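Local coordinates for siderophore enterobactin esterase (Emericella nidulans, PDB 6GUO) that hydrolyses the ester bonds of the bacterial xenosiderophore enterobactin, releasing its iron inside the fungal cell, and works as a homodimer of alpha/beta-hydrolase subunits, at the interface of chains A and B. Numbering follows the deposited sequence. Chains: chain A/B, Putative siderophore-degrading esterase (Eurofung).

The interface of chains A and B. Residues chain A 69, 73; chain B 62-63, 66, 98, 288.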
# COMPACT_ATOMS: atom_id res chain seq x y z
N GLU A 69 -7.24 1.91 -1.51
CA GLU A 69 -7.33 1.67 -0.07
C GLU A 69 -6.68 2.77 0.76
O GLU A 69 -7.20 3.13 1.81
CB GLU A 69 -6.75 0.32 0.29
CG GLU A 69 -7.24 -0.16 1.64
CD GLU A 69 -6.98 -1.63 1.82
OE1 GLU A 69 -5.80 -1.98 1.94
OE2 GLU A 69 -7.95 -2.42 1.80
N ARG A 73 -8.82 4.74 3.67
CA ARG A 73 -8.38 4.92 5.06
C ARG A 73 -8.40 6.39 5.45
O ARG A 73 -8.95 6.76 6.49
CB ARG A 73 -6.99 4.33 5.30
CG ARG A 73 -6.97 2.81 5.32
CD ARG A 73 -5.69 2.29 5.93
NE ARG A 73 -4.50 2.68 5.18
CZ ARG A 73 -3.93 1.99 4.19
NH1 ARG A 73 -4.42 0.83 3.77
NH2 ARG A 73 -2.84 2.47 3.62
N ALA B 62 -9.67 -2.21 6.07
CA ALA B 62 -8.73 -1.11 5.82
C ALA B 62 -7.39 -1.54 5.23
O ALA B 62 -6.63 -0.69 4.78
CB ALA B 62 -8.49 -0.34 7.11
N LEU B 63 -7.09 -2.84 5.26
CA LEU B 63 -5.76 -3.35 4.89
C LEU B 63 -5.73 -4.40 3.77
O LEU B 63 -4.66 -4.65 3.21
CB LEU B 63 -5.09 -3.94 6.14
CG LEU B 63 -5.00 -3.04 7.37
CD1 LEU B 63 -4.41 -3.82 8.53
CD2 LEU B 63 -4.18 -1.78 7.12
N THR B 66 -4.37 -3.36 0.11
CA THR B 66 -2.96 -2.99 0.18
C THR B 66 -2.09 -4.24 0.30
O THR B 66 -1.10 -4.38 -0.41
CB THR B 66 -2.67 -2.06 1.38
OG1 THR B 66 -3.48 -0.89 1.26
CG2 THR B 66 -1.19 -1.65 1.41
N PHE B 98 -13.15 1.42 8.76
CA PHE B 98 -12.99 1.08 10.18
C PHE B 98 -14.35 0.96 10.86
O PHE B 98 -15.31 1.63 10.49
CB PHE B 98 -12.14 2.13 10.89
CG PHE B 98 -10.73 2.20 10.38
CD1 PHE B 98 -9.78 1.27 10.81
CD2 PHE B 98 -10.34 3.20 9.49
CE1 PHE B 98 -8.47 1.34 10.35
CE2 PHE B 98 -9.03 3.26 9.03
CZ PHE B 98 -8.09 2.33 9.46
N ILE B 288 0.72 3.42 7.80
CA ILE B 288 0.01 2.14 7.65
C ILE B 288 0.47 1.38 6.40
O ILE B 288 0.88 0.22 6.49
CB ILE B 288 -1.53 2.33 7.63
CG1 ILE B 288 -2.03 2.78 9.01
CG2 ILE B 288 -2.23 1.03 7.22
CD1 ILE B 288 -3.51 3.08 9.11
O HOH W 1 -1.66 1.70 1.29
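A:Arg73 reaches across to chain B with its guanidinium edge, and NH1 does most of the polar work. It donates to the backbone carbonyl of B:Ala62, NH1 to O 2.9 Å, nearly head-on at a C=O···N angle of 167°, and the oxygen lies in the guanidinium plane. A longer bond, 3.2 Å from the same NH1 to the hydroxyl OG1 of B:Thr66, also keeps to the plane, so the two acceptors together should fix how the flat group is turned. A water joins NH2 of A:Arg73 to B:Thr66 OG1. Over one guanidinium face, towards its rim, sits the methyl CG2 of B:Ile288, 3.5 Å from NE; the two side chains run past each other in opposite directions. A bend at chi3 (-62°) turns the arginine tip towards B:Ala62 and B:Thr66, while CG and CD rest near the B:Ala62 methyl.

A:Glu69 answers one helical turn earlier. Its CG stands anti to the backbone N (chi1 -160°), and the extended chain delivers OE1 to the second turn of helix 60-77 in chain B. There OE1 takes two bonds from one residue: B:Thr66 OG1 at 2.6 Å on the anti side of the carboxylate, and B:Thr66 N at 2.7 Å from above its plane. The threonine hydroxyl thus donates to the glutamate and accepts from the arginine. A salt bridge within chain A, OE1 of A:Glu69 to NH1 of A:Arg73 at 3.6 Å, probably steadies both charges.

Most of this patch pairs helix 60-77 of one subunit with its counterpart in the other; the start of helix 288-302 adds B:Ile288, and two-fold symmetry repeats the arrangement across the homodimer.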